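Local coordinates for protein 350aa long hypothetical aspartate-semialdehyde dehydrogenase (Sulfolobus tokodaii, PDB 2EP5) that probably catalyses the NADPH-dependent reduction of malonyl-CoA to malonate semialdehyde, as a member of the aspartate-semialdehyde dehydrogenase family, at residues 93-96 / 97-101; 118-122 / 123-127; 337-340 / 341-344. All coordinates share one frame; numbering follows the deposited sequence.

Contact 1. Residues 93-96 / 97-101; sequences IELE and LVKNG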
loop_
_atom_site.group_PDB
_atom_site.type_symbol
_atom_site.label_atom_id
_atom_site.label_comp_id
_atom_site.label_asym_id
_atom_site.label_seq_id
_atom_site.Cartn_x
_atom_site.Cartn_y
_atom_site.Cartn_z
ATOM N N ILE A 93 -11.981 -36.103 -2.003
ATOM C CA ILE A 93 -11.575 -36.386 -0.633
ATOM C C ILE A 93 -12.754 -36.482 0.317
ATOM O O ILE A 93 -12.963 -37.509 0.962
ATOM C CB ILE A 93 -10.586 -35.313 -0.136
ATOM C CG1 ILE A 93 -9.324 -35.355 -0.994
ATOM C CG2 ILE A 93 -10.235 -35.548 1.320
ATOM C CD1 ILE A 93 -8.383 -34.180 -0.764
ATOM N N GLU A 94 -13.536 -35.418 0.392
ATOM C CA GLU A 94 -14.681 -35.403 1.283
ATOM C C GLU A 94 -15.717 -36.470 0.951
ATOM O O GLU A 94 -16.365 -37.007 1.845
ATOM C CB GLU A 94 -15.323 -34.018 1.271
ATOM C CG GLU A 94 -14.380 -32.916 1.739
ATOM C CD GLU A 94 -15.043 -31.545 1.795
ATOM O OE1 GLU A 94 -16.245 -31.441 1.453
ATOM O OE2 GLU A 94 -14.356 -30.575 2.179
ATOM N N LEU A 95 -15.879 -36.781 -0.330
ATOM C CA LEU A 95 -16.862 -37.784 -0.728
ATOM C C LEU A 95 -16.475 -39.163 -0.219
ATOM O O LEU A 95 -17.319 -39.891 0.314
ATOM C CB LEU A 95 -17.008 -37.823 -2.253
ATOM C CG LEU A 95 -18.019 -38.817 -2.834
ATOM C CD1 LEU A 95 -19.404 -38.595 -2.211
ATOM C CD2 LEU A 95 -18.077 -38.636 -4.344
ATOM N N GLU A 96 -15.199 -39.516 -0.380
ATOM C CA GLU A 96 -14.713 -40.813 0.074
ATOM C C GLU A 96 -14.848 -40.987 1.571
ATOM O O GLU A 96 -15.190 -42.079 2.040
ATOM C CB GLU A 96 -13.253 -41.027 -0.336
ATOM C CG GLU A 96 -13.114 -41.629 -1.716
ATOM C CD GLU A 96 -14.020 -42.846 -1.906
ATOM O OE1 GLU A 96 -13.821 -43.859 -1.194
ATOM O OE2 GLU A 96 -14.935 -42.780 -2.761
ATOM N N LEU A 97 -14.581 -39.915 2.317
ATOM C CA LEU A 97 -14.683 -39.954 3.773
ATOM C C LEU A 97 -16.123 -40.202 4.204
ATOM O O LEU A 97 -16.385 -41.064 5.044
ATOM C CB LEU A 97 -14.174 -38.643 4.393
ATOM C CG LEU A 97 -12.659 -38.419 4.335
ATOM C CD1 LEU A 97 -12.313 -37.023 4.859
ATOM C CD2 LEU A 97 -11.954 -39.504 5.143
ATOM N N VAL A 98 -17.051 -39.447 3.619
ATOM C CA VAL A 98 -18.468 -39.582 3.937
ATOM C C VAL A 98 -18.998 -40.953 3.524
ATOM O O VAL A 98 -19.881 -41.502 4.182
ATOM C CB VAL A 98 -19.303 -38.479 3.244
ATOM C CG1 VAL A 98 -20.792 -38.792 3.353
ATOM C CG2 VAL A 98 -19.017 -37.144 3.897
ATOM N N LYS A 99 -18.468 -41.502 2.436
ATOM C CA LYS A 99 -18.892 -42.822 1.983
ATOM C C LYS A 99 -18.426 -43.882 2.983
ATOM O O LYS A 99 -19.076 -44.910 3.163
ATOM C CB LYS A 99 -18.312 -43.136 0.605
ATOM C CG LYS A 99 -19.048 -42.493 -0.549
ATOM C CD LYS A 99 -18.442 -42.932 -1.872
ATOM C CE LYS A 99 -19.221 -42.386 -3.058
ATOM N NZ LYS A 99 -18.631 -42.853 -4.346
ATOM N N ASN A 100 -17.295 -43.627 3.632
ATOM C CA ASN A 100 -16.769 -44.569 4.610
ATOM C C ASN A 100 -17.394 -44.383 5.980
ATOM O O ASN A 100 -16.977 -45.020 6.939
ATOM C CB ASN A 100 -15.249 -44.441 4.712
ATOM C CG ASN A 100 -14.532 -45.172 3.599
ATOM O OD1 ASN A 100 -14.599 -46.398 3.508
ATOM N ND2 ASN A 100 -13.846 -44.428 2.742
ATOM N N GLY A 101 -18.389 -43.507 6.074
ATOM C CA GLY A 101 -19.065 -43.294 7.343
ATOM C C GLY A 101 -18.641 -42.112 8.202
ATOM O O GLY A 101 -19.181 -41.916 9.288
#
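K99 runs its aliphatic chain back across L95 and past the carboxylate of E96, on the exposed flank of the helix. With CG beside its own backbone N (chi1 -80°) and everything beyond extended, the lysine brings CE to 3.8 Å from L95 CG, the two side chains meeting at a slant. E96 bends at its second torsion (chi2 -48°), so that E96 OE2 lies 3.6 Å from K99 CD. OE2 of E96 and NZ of K99 stay 4.0 Å apart, too far for a salt bridge, though the opposite charges probably still attract. The main-chain carbonyl of E96 is gripped twice by N100: its backbone N lies 3.1 Å from E96 O, and its ND2 sits 2.8 Å from the same oxygen in a weak bond with an N-H...O angle of only 125°. L97 turns instead to the interior. Its CG rests 3.5 Å from I93 O, the oxygen that also receives the L97 backbone N, and its side chain packs on L10 of strand 5-10 and V104 of strand 103-106. E94, another inward residue, pairs with K147 and is hydrogen-bonded to S83 and S106. After N100 the chain turns through G101 at positive phi, G101 N returning to V98 O and the following N to L97 O: a Schellman motif that ends the helix of the beta-alpha-beta unit between strands 80-83 and 103-106 of the Rossmann domain.

Contact 2. Residues 118-122 / 123-127; sequences PLINP and EINWE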
loop_
_atom_site.group_PDB
_atom_site.type_symbol
_atom_site.label_atom_id
_atom_site.label_comp_id
_atom_site.label_asym_id
_atom_site.label_seq_id
_atom_site.Cartn_x
_atom_site.Cartn_y
_atom_site.Cartn_z
ATOM N N PRO A 118 -27.001 -29.788 3.902
ATOM C CA PRO A 118 -27.294 -28.501 4.542
ATOM C C PRO A 118 -26.136 -27.516 4.347
ATOM O O PRO A 118 -24.970 -27.898 4.465
ATOM C CB PRO A 118 -27.466 -28.868 6.018
ATOM C CG PRO A 118 -27.636 -30.387 6.020
ATOM C CD PRO A 118 -26.751 -30.833 4.906
ATOM N N LEU A 119 -26.463 -26.266 4.021
ATOM C CA LEU A 119 -25.455 -25.210 3.856
ATOM C C LEU A 119 -25.710 -24.338 5.076
ATOM O O LEU A 119 -26.683 -23.586 5.124
ATOM C CB LEU A 119 -25.687 -24.420 2.567
ATOM C CG LEU A 119 -24.592 -23.425 2.169
ATOM C CD1 LEU A 119 -23.235 -24.130 2.089
ATOM C CD2 LEU A 119 -24.950 -22.795 0.834
ATOM N N ILE A 120 -24.837 -24.446 6.067
ATOM C CA ILE A 120 -25.046 -23.731 7.309
ATOM C C ILE A 120 -24.270 -22.478 7.664
ATOM O O ILE A 120 -23.068 -22.368 7.439
ATOM C CB ILE A 120 -24.893 -24.692 8.518
ATOM C CG1 ILE A 120 -25.805 -25.912 8.340
ATOM C CG2 ILE A 120 -25.251 -23.970 9.820
ATOM C CD1 ILE A 120 -27.276 -25.569 8.211
ATOM N N ASN A 121 -25.023 -21.540 8.230
ATOM C CA ASN A 121 -24.534 -20.286 8.780
ATOM C C ASN A 121 -25.434 -20.296 10.013
ATOM O O ASN A 121 -26.577 -19.832 9.971
ATOM C CB ASN A 121 -24.840 -19.079 7.886
ATOM C CG ASN A 121 -24.101 -17.828 8.349
ATOM O OD1 ASN A 121 -23.470 -17.836 9.410
ATOM N ND2 ASN A 121 -24.172 -16.753 7.563
ATOM N N PRO A 122 -24.925 -20.857 11.125
ATOM C CA PRO A 122 -25.589 -21.012 12.427
ATOM C C PRO A 122 -26.808 -20.131 12.724
ATOM O O PRO A 122 -27.940 -20.613 12.741
ATOM C CB PRO A 122 -24.446 -20.804 13.411
ATOM C CG PRO A 122 -23.311 -21.466 12.708
ATOM C CD PRO A 122 -23.460 -20.942 11.291
ATOM N N GLU A 123 -26.574 -18.849 12.967
ATOM C CA GLU A 123 -27.654 -17.921 13.277
ATOM C C GLU A 123 -28.747 -17.873 12.211
ATOM O O GLU A 123 -29.929 -17.762 12.522
ATOM C CB GLU A 123 -27.097 -16.502 13.475
ATOM C CG GLU A 123 -26.224 -16.312 14.713
ATOM C CD GLU A 123 -24.762 -16.663 14.488
ATOM O OE1 GLU A 123 -24.458 -17.416 13.544
ATOM O OE2 GLU A 123 -23.911 -16.199 15.271
ATOM N N ILE A 124 -28.349 -17.972 10.953
ATOM C CA ILE A 124 -29.290 -17.878 9.849
ATOM C C ILE A 124 -30.201 -19.080 9.567
ATOM O O ILE A 124 -31.414 -18.915 9.416
ATOM C CB ILE A 124 -28.533 -17.508 8.551
ATOM C CG1 ILE A 124 -27.600 -16.324 8.818
ATOM C CG2 ILE A 124 -29.514 -17.147 7.449
ATOM C CD1 ILE A 124 -28.296 -15.100 9.390
ATOM N N ASN A 125 -29.635 -20.282 9.492
ATOM C CA ASN A 125 -30.448 -21.451 9.175
ATOM C C ASN A 125 -30.044 -22.753 9.865
ATOM O O ASN A 125 -29.897 -23.785 9.209
ATOM C CB ASN A 125 -30.451 -21.666 7.655
ATOM C CG ASN A 125 -29.066 -21.957 7.108
ATOM O OD1 ASN A 125 -28.063 -21.541 7.681
ATOM N ND2 ASN A 125 -29.006 -22.662 5.990
ATOM N N TRP A 126 -29.879 -22.718 11.183
ATOM C CA TRP A 126 -29.510 -23.924 11.908
ATOM C C TRP A 126 -30.551 -25.028 11.722
ATOM O O TRP A 126 -30.212 -26.212 11.690
ATOM C CB TRP A 126 -29.329 -23.623 13.397
ATOM C CG TRP A 126 -30.506 -22.979 14.052
ATOM C CD1 TRP A 126 -30.770 -21.642 14.143
ATOM C CD2 TRP A 126 -31.573 -23.646 14.735
ATOM N NE1 TRP A 126 -31.932 -21.436 14.845
ATOM C CE2 TRP A 126 -32.447 -22.649 15.220
ATOM C CE3 TRP A 126 -31.876 -24.993 14.983
ATOM C CZ2 TRP A 126 -33.603 -22.953 15.940
ATOM C CZ3 TRP A 126 -33.028 -25.296 15.700
ATOM C CH2 TRP A 126 -33.878 -24.278 16.171
ATOM N N GLU A 127 -31.814 -24.625 11.578
ATOM C CA GLU A 127 -32.921 -25.558 11.389
ATOM C C GLU A 127 -32.726 -26.439 10.156
ATOM O O GLU A 127 -33.247 -27.559 10.091
ATOM C CB GLU A 127 -34.249 -24.798 11.249
ATOM C CG GLU A 127 -34.590 -23.898 12.425
ATOM C CD GLU A 127 -34.469 -22.413 12.088
ATOM O OE1 GLU A 127 -33.402 -21.984 11.587
ATOM O OE2 GLU A 127 -35.451 -21.673 12.334
#
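The side-chain amide of N125 reaches back to the loop and bonds the loop's backbone twice. ND2 of N125 gives a short, nearly straight bond to L119 O (2.6 Å, 165°), with the oxygen close to the amide plane, while OD1 of N125 accepts N121 N at 3.1 Å. With chi1 at 63°, N125 CG lies between its own backbone N and carbonyl carbon, and two bonds to one stretch of loop backbone hold the amide against rotation. I120, between the two anchored residues, lays CD1 3.3 Å from N125 O. This extended piece meets the end of strand 144-147, an edge strand of the Rossmann sheet, through backbone bonds of P118 and I120 with K147, and I120 O also takes N148 ND2. It leads into the short helix 122-125, where N121 O serves two donors, N125 N at 3.1 Å and, weakly, I124 N at 2.8 Å. I124 CG1 packs 3.7 Å from N121 ND2. The bend at chi2 of E123 (86°) folds OE1 back to 3.4 Å from P122 CB. Both polar ends are satisfied elsewhere: R331 is hydrogen-bonded to N121 OD1 and salt-bridged to E123 OE1, N121 ND2 bonds weakly to S157 and A154, and E123 OE2 goes to Q273. Along the helix, P122 O lies at the edge of the W126 indole, in the ring plane, 3.3 Å from W126 CD1.

Contact 3. Residues 337-340 / 341-344; sequences TILT and VEVM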
loop_
_atom_site.group_PDB
_atom_site.type_symbol
_atom_site.label_atom_id
_atom_site.label_comp_id
_atom_site.label_asym_id
_atom_site.label_seq_id
_atom_site.Cartn_x
_atom_site.Cartn_y
_atom_site.Cartn_z
ATOM N N THR A 337 -17.567 -22.755 10.736
ATOM C CA THR A 337 -17.446 -24.204 10.665
ATOM C C THR A 337 -17.442 -24.750 12.092
ATOM O O THR A 337 -18.142 -25.708 12.415
ATOM C CB THR A 337 -16.141 -24.625 9.977
ATOM O OG1 THR A 337 -16.158 -24.183 8.619
ATOM C CG2 THR A 337 -15.980 -26.147 10.011
ATOM N N ILE A 338 -16.644 -24.120 12.943
ATOM C CA ILE A 338 -16.533 -24.531 14.334
ATOM C C ILE A 338 -17.865 -24.286 15.041
ATOM O O ILE A 338 -18.305 -25.100 15.858
ATOM C CB ILE A 338 -15.378 -23.749 15.028
ATOM C CG1 ILE A 338 -14.034 -24.212 14.453
ATOM C CG2 ILE A 338 -15.422 -23.946 16.538
ATOM C CD1 ILE A 338 -12.845 -23.359 14.874
ATOM N N LEU A 339 -18.511 -23.172 14.712
ATOM C CA LEU A 339 -19.794 -22.832 15.323
ATOM C C LEU A 339 -20.848 -23.835 14.857
ATOM O O LEU A 339 -21.779 -24.172 15.596
ATOM C CB LEU A 339 -20.231 -21.415 14.922
ATOM C CG LEU A 339 -20.969 -20.563 15.964
ATOM C CD1 LEU A 339 -21.993 -19.694 15.258
ATOM C CD2 LEU A 339 -21.660 -21.418 16.999
ATOM N N THR A 340 -20.705 -24.307 13.622
ATOM C CA THR A 340 -21.649 -25.271 13.079
ATOM C C THR A 340 -21.546 -26.564 13.866
ATOM O O THR A 340 -22.562 -27.179 14.184
ATOM C CB THR A 340 -21.385 -25.538 11.579
ATOM O OG1 THR A 340 -21.573 -24.322 10.842
ATOM C CG2 THR A 340 -22.352 -26.595 11.044
ATOM N N VAL A 341 -20.319 -26.971 14.193
ATOM C CA VAL A 341 -20.124 -28.193 14.972
ATOM C C VAL A 341 -20.736 -28.019 16.368
ATOM O O VAL A 341 -21.407 -28.922 16.875
ATOM C CB VAL A 341 -18.619 -28.565 15.137
ATOM C CG1 VAL A 341 -18.497 -29.849 15.944
ATOM C CG2 VAL A 341 -17.962 -28.749 13.777
ATOM N N GLU A 342 -20.519 -26.858 16.981
ATOM C CA GLU A 342 -21.076 -26.620 18.314
ATOM C C GLU A 342 -22.601 -26.783 18.286
ATOM O O GLU A 342 -23.185 -27.430 19.158
ATOM C CB GLU A 342 -20.706 -25.218 18.814
ATOM C CG GLU A 342 -19.232 -24.877 18.637
ATOM C CD GLU A 342 -18.828 -23.565 19.296
ATOM O OE1 GLU A 342 -19.681 -22.665 19.440
ATOM O OE2 GLU A 342 -17.644 -23.427 19.659
ATOM N N VAL A 343 -23.241 -26.200 17.278
ATOM C CA VAL A 343 -24.689 -26.297 17.143
ATOM C C VAL A 343 -25.136 -27.759 17.013
ATOM O O VAL A 343 -26.098 -28.181 17.655
ATOM C CB VAL A 343 -25.190 -25.517 15.902
ATOM C CG1 VAL A 343 -26.660 -25.823 15.659
ATOM C CG2 VAL A 343 -24.977 -24.016 16.099
ATOM N N MET A 344 -24.435 -28.515 16.171
ATOM C CA MET A 344 -24.752 -29.918 15.943
ATOM C C MET A 344 -24.710 -30.706 17.250
ATOM O O MET A 344 -25.569 -31.549 17.500
ATOM C CB MET A 344 -23.774 -30.523 14.929
ATOM C CG MET A 344 -23.969 -30.041 13.494
ATOM S SD MET A 344 -22.663 -30.599 12.371
ATOM C CE MET A 344 -23.195 -32.264 11.987
#
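Helix 334-347, the last helix of the chain, is buried here, packed among the Rossmann sheet and helices 15-24 and 122-125, and E342 lies back along it against I338 and L339. The glutamate chain leaves beside its backbone N (chi1 -47°) and is extended beyond CG, passing I338 O on its way to the previous turn. It there places OE1 3.4 Å from L339 CD2, the two side chains crossing at about a right angle, and OE2 3.9 Å from I338 CG2. The carboxylate is buried, and OE2 finds its polar partner in T279. Since L339 has both torsions away from staggered values, the exact methyl positions deserve some caution. L339 CD2 also lies 4.3 Å from V343 CG2, and that valine methyl sits 3.2 Å from L339 O, the oxygen that also takes V343 N. M344 keeps to the flank of T340: its CG is 3.3 Å from T340 O, and SD, carried on by an extended chi2, lies 4.2 Å from T340 CG2. V341 CG2 covers T337 O in the same way, at 3.3 Å. Both threonines turn their hydroxyls to other partners, T340 OG1 bonded to I336 O one turn back and to N148 ND2, T337 OG1 within bonding distance of N148, N107 and A333. Four regular i+4 to i bonds, from V341, E342, V343 and M344 N, make these two turns ordinary alpha helix, with T337, V341 and M344 packed on V105 of the Rossmann sheet and I338 on helix 15-24.

How the contacts relate
The three contacts follow one another along the chain; each is local, closes no long loop, and none nests in or crosses another. Contact 1 comes first, at the end of helix 87-99, and stands apart, its centre about 22 Å from that of contact 2 and about 19 Å from that of contact 3. Contact 2 follows strand 103-106 by a loop, and contact 3 waits until the final helix. These two meet in space: P122 packs on L339, and I120 lies on T340. Strand 103-106 is the common neighbour of contacts 1 and 3, through V104 and V105 respectively, so the C-terminal helix returns to the Rossmann domain.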